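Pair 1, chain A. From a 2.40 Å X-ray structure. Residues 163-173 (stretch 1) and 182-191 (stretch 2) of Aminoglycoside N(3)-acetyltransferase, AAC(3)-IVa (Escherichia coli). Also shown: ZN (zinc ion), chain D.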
# COMPACT_ATOMS: atom_id res chain seq x y z
N LYS A 163 12.84 -14.32 0.54
CA LYS A 163 14.29 -14.11 0.42
C LYS A 163 14.68 -13.99 -1.05
O LYS A 163 15.50 -14.75 -1.58
CB LYS A 163 15.06 -15.22 1.13
CG LYS A 163 14.63 -15.45 2.57
CD LYS A 163 14.74 -16.91 2.95
CE LYS A 163 13.40 -17.47 3.42
NZ LYS A 163 13.44 -18.95 3.57
N VAL A 164 14.06 -13.02 -1.71
CA VAL A 164 14.16 -12.89 -3.17
C VAL A 164 15.60 -12.56 -3.54
O VAL A 164 16.30 -11.86 -2.77
CB VAL A 164 13.18 -11.81 -3.68
CG1 VAL A 164 13.78 -10.41 -3.59
CG2 VAL A 164 12.69 -12.15 -5.08
N PRO A 165 16.13 -13.07 -4.66
CA PRO A 165 17.57 -12.91 -4.92
C PRO A 165 17.98 -11.50 -5.32
O PRO A 165 19.11 -11.10 -5.02
CB PRO A 165 17.85 -13.92 -6.04
CG PRO A 165 16.68 -14.85 -6.03
CD PRO A 165 15.51 -14.02 -5.60
N TYR A 166 17.13 -10.75 -6.01
CA TYR A 166 17.54 -9.46 -6.52
C TYR A 166 17.50 -8.39 -5.44
O TYR A 166 16.70 -8.45 -4.50
CB TYR A 166 16.67 -9.03 -7.71
CG TYR A 166 15.18 -9.26 -7.53
CD1 TYR A 166 14.41 -8.39 -6.78
CD2 TYR A 166 14.55 -10.33 -8.14
CE1 TYR A 166 13.05 -8.59 -6.63
CE2 TYR A 166 13.20 -10.54 -8.00
CZ TYR A 166 12.45 -9.66 -7.24
OH TYR A 166 11.10 -9.87 -7.09
N GLY A 167 18.39 -7.41 -5.57
CA GLY A 167 18.48 -6.31 -4.63
C GLY A 167 19.36 -5.19 -5.13
O GLY A 167 20.59 -5.31 -5.16
N VAL A 168 18.75 -4.08 -5.54
CA VAL A 168 19.48 -2.93 -6.07
C VAL A 168 19.75 -1.95 -4.94
O VAL A 168 18.95 -1.86 -3.99
CB VAL A 168 18.71 -2.27 -7.22
CG1 VAL A 168 18.59 -3.22 -8.40
CG2 VAL A 168 17.33 -1.82 -6.76
N PRO A 169 20.85 -1.19 -4.99
CA PRO A 169 21.17 -0.28 -3.88
C PRO A 169 20.38 1.02 -3.99
O PRO A 169 20.44 1.72 -5.00
CB PRO A 169 22.68 -0.03 -4.06
CG PRO A 169 22.92 -0.23 -5.52
CD PRO A 169 21.94 -1.28 -5.98
N ARG A 170 19.63 1.33 -2.93
CA ARG A 170 18.96 2.61 -2.76
C ARG A 170 19.57 3.31 -1.55
O ARG A 170 20.55 2.84 -0.96
CB ARG A 170 17.45 2.41 -2.62
CG ARG A 170 16.79 1.74 -3.82
CD ARG A 170 16.59 2.72 -4.96
NE ARG A 170 17.05 2.18 -6.24
CZ ARG A 170 16.26 1.61 -7.14
NH1 ARG A 170 14.96 1.50 -6.90
NH2 ARG A 170 16.76 1.15 -8.27
N HIS A 171 18.98 4.44 -1.16
CA HIS A 171 19.49 5.18 -0.01
C HIS A 171 18.40 6.12 0.50
O HIS A 171 17.39 6.36 -0.16
CB HIS A 171 20.76 5.96 -0.36
CG HIS A 171 20.52 7.18 -1.19
ND1 HIS A 171 20.52 7.16 -2.57
CD2 HIS A 171 20.28 8.47 -0.84
CE1 HIS A 171 20.28 8.38 -3.03
NE2 HIS A 171 20.14 9.19 -2.00
N CYS A 172 18.64 6.65 1.70
CA CYS A 172 17.75 7.61 2.33
C CYS A 172 18.57 8.46 3.30
O CYS A 172 19.78 8.26 3.45
CB CYS A 172 16.58 6.91 3.04
SG CYS A 172 17.04 5.99 4.52
N THR A 173 17.90 9.40 3.96
CA THR A 173 18.57 10.34 4.85
C THR A 173 17.86 10.36 6.20
O THR A 173 16.63 10.53 6.25
CB THR A 173 18.60 11.75 4.25
OG1 THR A 173 19.58 11.80 3.21
CG2 THR A 173 18.93 12.79 5.31
N ARG A 182 23.60 9.88 5.00
CA ARG A 182 23.04 8.95 4.03
C ARG A 182 23.06 7.52 4.57
O ARG A 182 24.05 7.09 5.16
CB ARG A 182 23.82 9.05 2.71
CG ARG A 182 23.18 8.37 1.51
CD ARG A 182 24.24 8.08 0.46
NE ARG A 182 23.89 8.58 -0.86
CZ ARG A 182 24.27 8.00 -2.00
NH1 ARG A 182 24.99 6.88 -1.97
NH2 ARG A 182 23.92 8.53 -3.16
N VAL A 183 21.94 6.81 4.42
CA VAL A 183 21.80 5.42 4.82
C VAL A 183 21.39 4.62 3.59
O VAL A 183 20.23 4.69 3.17
CB VAL A 183 20.77 5.25 5.95
CG1 VAL A 183 20.75 3.80 6.42
CG2 VAL A 183 21.07 6.19 7.10
N ASP A 184 22.33 3.87 3.03
CA ASP A 184 22.08 3.04 1.86
C ASP A 184 21.74 1.61 2.28
O ASP A 184 22.20 1.11 3.31
CB ASP A 184 23.30 3.04 0.94
CG ASP A 184 23.81 4.43 0.64
OD1 ASP A 184 24.03 5.20 1.60
OD2 ASP A 184 23.96 4.77 -0.55
N TYR A 185 20.94 0.95 1.45
CA TYR A 185 20.49 -0.41 1.70
C TYR A 185 20.35 -1.12 0.36
O TYR A 185 20.60 -0.55 -0.70
CB TYR A 185 19.17 -0.42 2.48
CG TYR A 185 18.09 0.43 1.86
CD1 TYR A 185 17.13 -0.12 1.03
CD2 TYR A 185 18.02 1.80 2.11
CE1 TYR A 185 16.14 0.65 0.46
CE2 TYR A 185 17.04 2.59 1.54
CZ TYR A 185 16.10 2.01 0.72
OH TYR A 185 15.11 2.78 0.15
N LEU A 186 19.93 -2.39 0.41
CA LEU A 186 19.68 -3.18 -0.79
C LEU A 186 18.20 -3.50 -0.84
O LEU A 186 17.70 -4.31 -0.05
CB LEU A 186 20.53 -4.45 -0.79
CG LEU A 186 22.04 -4.24 -0.89
CD1 LEU A 186 22.79 -5.56 -0.83
CD2 LEU A 186 22.40 -3.47 -2.16
N GLU A 187 17.49 -2.87 -1.77
CA GLU A 187 16.04 -2.98 -1.87
C GLU A 187 15.65 -3.84 -3.07
O GLU A 187 16.39 -3.93 -4.05
CB GLU A 187 15.39 -1.60 -1.99
CG GLU A 187 13.89 -1.58 -1.76
CD GLU A 187 13.24 -0.29 -2.20
OE1 GLU A 187 13.79 0.79 -1.88
OE2 GLU A 187 12.19 -0.34 -2.87
N ASN A 188 14.48 -4.46 -2.97
CA ASN A 188 13.91 -5.24 -4.06
C ASN A 188 12.90 -4.39 -4.83
O ASN A 188 11.69 -4.56 -4.73
CB ASN A 188 13.28 -6.52 -3.52
CG ASN A 188 12.40 -6.26 -2.32
OD1 ASN A 188 12.86 -5.78 -1.28
ND2 ASN A 188 11.11 -6.57 -2.45
N ASP A 189 13.44 -3.46 -5.61
CA ASP A 189 12.63 -2.53 -6.39
C ASP A 189 12.77 -2.81 -7.88
O ASP A 189 13.84 -3.22 -8.35
CB ASP A 189 13.02 -1.08 -6.10
CG ASP A 189 11.86 -0.12 -6.24
OD1 ASP A 189 11.78 0.85 -5.46
OD2 ASP A 189 11.01 -0.33 -7.14
N HIS A 190 11.68 -2.60 -8.61
CA HIS A 190 11.65 -2.76 -10.05
C HIS A 190 10.48 -1.94 -10.59
O HIS A 190 9.90 -1.12 -9.88
CB HIS A 190 11.55 -4.24 -10.44
CG HIS A 190 10.63 -5.03 -9.57
ND1 HIS A 190 9.31 -5.25 -9.88
CD2 HIS A 190 10.85 -5.67 -8.39
CE1 HIS A 190 8.75 -5.98 -8.93
NE2 HIS A 190 9.66 -6.25 -8.02
N CYS A 191 10.13 -2.17 -11.86
CA CYS A 191 9.03 -1.44 -12.47
C CYS A 191 7.68 -1.80 -11.85
O CYS A 191 6.71 -1.07 -12.05
CB CYS A 191 8.99 -1.71 -13.97
SG CYS A 191 8.45 -3.37 -14.42
ZN ZN D . 10.06 -4.54 -15.65

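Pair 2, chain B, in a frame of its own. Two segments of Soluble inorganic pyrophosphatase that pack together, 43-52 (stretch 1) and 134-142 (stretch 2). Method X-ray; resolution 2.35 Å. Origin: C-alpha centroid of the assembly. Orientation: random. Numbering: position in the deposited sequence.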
# COMPACT_ATOMS: atom_id res chain seq x y z
N ARG B 43 29.14 -14.59 12.22
CA ARG B 43 28.85 -15.05 10.87
C ARG B 43 27.79 -16.13 11.01
O ARG B 43 28.04 -17.16 11.66
CB ARG B 43 30.10 -15.60 10.19
CG ARG B 43 31.12 -14.56 9.72
CD ARG B 43 30.54 -13.37 8.98
NE ARG B 43 31.60 -12.40 8.69
CZ ARG B 43 31.81 -11.28 9.38
NH1 ARG B 43 31.04 -10.98 10.41
NH2 ARG B 43 32.81 -10.48 9.05
N PRO B 44 26.59 -15.96 10.42
CA PRO B 44 26.11 -14.81 9.64
C PRO B 44 25.96 -13.56 10.50
O PRO B 44 25.67 -13.65 11.69
CB PRO B 44 24.75 -15.28 9.12
CG PRO B 44 24.30 -16.29 10.10
CD PRO B 44 25.55 -17.00 10.56
N LEU B 45 26.19 -12.40 9.88
CA LEU B 45 26.14 -11.15 10.61
C LEU B 45 24.71 -10.83 11.02
O LEU B 45 23.79 -10.81 10.19
CB LEU B 45 26.70 -10.03 9.74
CG LEU B 45 26.74 -8.62 10.34
CD1 LEU B 45 27.64 -8.57 11.57
CD2 LEU B 45 27.21 -7.66 9.28
N LEU B 46 24.51 -10.59 12.32
CA LEU B 46 23.20 -10.30 12.88
C LEU B 46 23.16 -8.89 13.43
O LEU B 46 24.12 -8.43 14.07
CB LEU B 46 22.85 -11.30 13.99
CG LEU B 46 22.63 -12.74 13.54
CD1 LEU B 46 22.18 -13.60 14.71
CD2 LEU B 46 21.62 -12.80 12.41
N PHE B 47 22.05 -8.20 13.18
CA PHE B 47 21.77 -6.90 13.77
C PHE B 47 20.53 -7.04 14.62
O PHE B 47 19.61 -7.79 14.27
CB PHE B 47 21.53 -5.81 12.71
CG PHE B 47 22.64 -5.65 11.71
CD1 PHE B 47 22.78 -6.56 10.67
CD2 PHE B 47 23.51 -4.58 11.79
CE1 PHE B 47 23.79 -6.40 9.74
CE2 PHE B 47 24.52 -4.43 10.87
CZ PHE B 47 24.66 -5.34 9.84
N ASN B 48 20.48 -6.34 15.74
CA ASN B 48 19.27 -6.33 16.54
C ASN B 48 18.28 -5.31 15.98
O ASN B 48 18.67 -4.22 15.54
CB ASN B 48 19.57 -6.03 18.01
CG ASN B 48 19.66 -7.29 18.85
OD1 ASN B 48 18.99 -8.28 18.58
ND2 ASN B 48 20.49 -7.24 19.89
N MET B 49 17.01 -5.69 15.98
CA MET B 49 15.94 -4.82 15.51
C MET B 49 14.96 -4.60 16.65
O MET B 49 14.49 -5.56 17.26
CB MET B 49 15.22 -5.44 14.31
CG MET B 49 13.82 -4.89 14.07
SD MET B 49 12.95 -5.75 12.74
CE MET B 49 11.53 -4.68 12.51
N VAL B 50 14.67 -3.33 16.93
CA VAL B 50 13.63 -2.97 17.89
C VAL B 50 12.33 -2.83 17.10
O VAL B 50 12.19 -1.92 16.27
CB VAL B 50 13.97 -1.69 18.65
CG1 VAL B 50 12.80 -1.26 19.52
CG2 VAL B 50 15.23 -1.89 19.48
N VAL B 51 11.39 -3.73 17.35
CA VAL B 51 10.12 -3.72 16.63
C VAL B 51 9.24 -2.62 17.22
O VAL B 51 8.90 -2.65 18.41
CB VAL B 51 9.43 -5.09 16.71
CG1 VAL B 51 8.10 -5.06 15.96
CG2 VAL B 51 10.34 -6.17 16.16
N GLU B 52 8.87 -1.65 16.38
CA GLU B 52 7.95 -0.59 16.79
C GLU B 52 6.54 -0.83 16.28
O GLU B 52 5.58 -0.71 17.05
CB GLU B 52 8.47 0.77 16.29
CG GLU B 52 9.78 1.22 16.91
CD GLU B 52 10.35 2.46 16.25
OE1 GLU B 52 10.13 2.65 15.03
OE2 GLU B 52 11.02 3.25 16.95
N GLY B 134 7.85 -3.44 20.86
CA GLY B 134 8.95 -3.52 21.80
C GLY B 134 9.76 -4.79 21.74
O GLY B 134 10.71 -4.94 22.52
N GLY B 135 9.42 -5.72 20.84
CA GLY B 135 10.25 -6.89 20.66
C GLY B 135 11.62 -6.54 20.12
O GLY B 135 11.79 -5.59 19.35
N VAL B 136 12.62 -7.32 20.52
CA VAL B 136 13.99 -7.17 20.05
C VAL B 136 14.40 -8.50 19.43
O VAL B 136 14.50 -9.52 20.13
CB VAL B 136 14.95 -6.78 21.18
CG1 VAL B 136 16.34 -6.50 20.63
CG2 VAL B 136 14.41 -5.56 21.92
N VAL B 137 14.64 -8.49 18.12
CA VAL B 137 14.96 -9.72 17.40
C VAL B 137 16.24 -9.53 16.59
O VAL B 137 16.44 -8.48 15.97
CB VAL B 137 13.80 -10.17 16.50
CG1 VAL B 137 12.59 -10.55 17.35
CG2 VAL B 137 13.42 -9.07 15.52
N PRO B 138 17.14 -10.52 16.57
CA PRO B 138 18.29 -10.45 15.67
C PRO B 138 17.86 -10.73 14.24
O PRO B 138 17.12 -11.68 13.98
CB PRO B 138 19.23 -11.54 16.20
CG PRO B 138 18.65 -11.97 17.53
CD PRO B 138 17.19 -11.70 17.45
N VAL B 139 18.33 -9.89 13.32
CA VAL B 139 17.94 -10.00 11.92
C VAL B 139 19.19 -10.02 11.05
O VAL B 139 20.24 -9.48 11.41
CB VAL B 139 17.01 -8.84 11.49
CG1 VAL B 139 15.76 -8.80 12.36
CG2 VAL B 139 17.75 -7.50 11.56
N LYS B 140 19.06 -10.66 9.89
CA LYS B 140 20.07 -10.61 8.85
C LYS B 140 19.61 -9.62 7.79
O LYS B 140 18.49 -9.72 7.28
CB LYS B 140 20.31 -11.99 8.24
CG LYS B 140 21.21 -11.98 7.01
CD LYS B 140 21.60 -13.38 6.60
CE LYS B 140 20.41 -14.32 6.59
NZ LYS B 140 20.75 -15.64 6.00
N VAL B 141 20.48 -8.68 7.46
CA VAL B 141 20.15 -7.61 6.53
C VAL B 141 20.23 -8.13 5.10
O VAL B 141 21.21 -8.78 4.71
CB VAL B 141 21.07 -6.40 6.74
CG1 VAL B 141 21.13 -5.55 5.51
CG2 VAL B 141 20.59 -5.59 7.94
N LEU B 142 19.19 -7.85 4.30
CA LEU B 142 19.09 -8.35 2.94
C LEU B 142 19.20 -7.28 1.87
O LEU B 142 19.54 -7.60 0.73
CB LEU B 142 17.76 -9.09 2.75
CG LEU B 142 17.50 -10.29 3.66
CD1 LEU B 142 16.03 -10.70 3.58
CD2 LEU B 142 18.41 -11.44 3.30
O HOH W 1 23.27 -9.12 8.14

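What backbone geometry do the two pairs share? Each is a two-stranded antiparallel arrangement, and 14 central residues superpose with an RMSD of 0.8 Å. The strands approach to 4.5 Å in pair 1 and 4.4 Å in pair 2, with their directions 152° and 129° apart. Six backbone hydrogen bonds join the stretches in each pair. In the matching rungs, Val A168 N donates to Glu A187 O at 2.8 Å and Glu A187 N to Val A168 O at 2.8 Å, just as Phe B47 N donates to Val B139 O at 2.8 Å and Val B139 N to Phe B47 O at 2.6 Å. The next rung pairs Arg A170 with Tyr A185, where pair 2 has Met B49 with Val B137. Between rungs, CA-H...O contacts accompany the close approach of the chains, as from Pro A169 CA to Tyr A185 O at 3.2 Å and from Pro B138 CA to Phe B47 O at 3.3 Å.

How does a proline fit into such a ladder? A proline nitrogen carries no hydrogen, so it suits a position that need not donate across the ladder. Pro A169 and Leu A186 form a non-hydrogen-bonded pair, and Asn B48 and Pro B138 match them respectively, so the proline changes strands. In pair 1 the ring packs on leucine, Pro A169 CB lying 3.9 Å from Leu A186 CD2. In pair 2 Pro B138 CB lies 3.9 Å from Leu B46 CD1. Leu B46 falls at the position of Gly A167, which has no side chain to make such a contact.

What fills the face carrying Val A168, Arg A170 and Tyr A185, and its counterpart in pair 2? Pair 1 combines aromatic and charged groups. Arg A170 packs its near end on the Tyr A185 ring, its backbone C over one ring face and Arg A170 CB 3.6 Å from Tyr A185 CZ, and its side chain then runs away from the ring, so that Arg A170 NH1 reaches Asp A189 OD1 in a salt bridge of 3.6 Å. Tyr A185 OH in turn donates to Glu A187 OE1 at 3.1 Å. Pair 2 makes the face apolar: Met B49 CB sits 3.9 Å from Val B139 CG1, and Phe B47 CD1 lies 3.6 Å from Val B141 CG2. Valines stand at the positions of Tyr A185, Glu A187 and Asp A189.

How do the pairs differ around His A171 and Asp A184? The guanidinium of Arg A182 lies flat on the His A171 ring, centres 3.9 Å apart and planes at 22°. Asp A184 helps hold that arginine through a salt bridge, Arg A182 NH1 to Asp A184 OD2 at 2.7 Å. Pair 2 has Val B50 and Val B136 at the positions of His A171 and Asp A184, in looser contact at 4.5 Å between Val B50 CG2 and Val B136 CG2. Gly B134 stands at the position of Arg A182; its positive phi suits glycine, and its backbone N donates to Val B51 O at 2.8 Å, whereas in pair 1 the matching Cys A172 O accepts from Val A183 N at 2.8 Å.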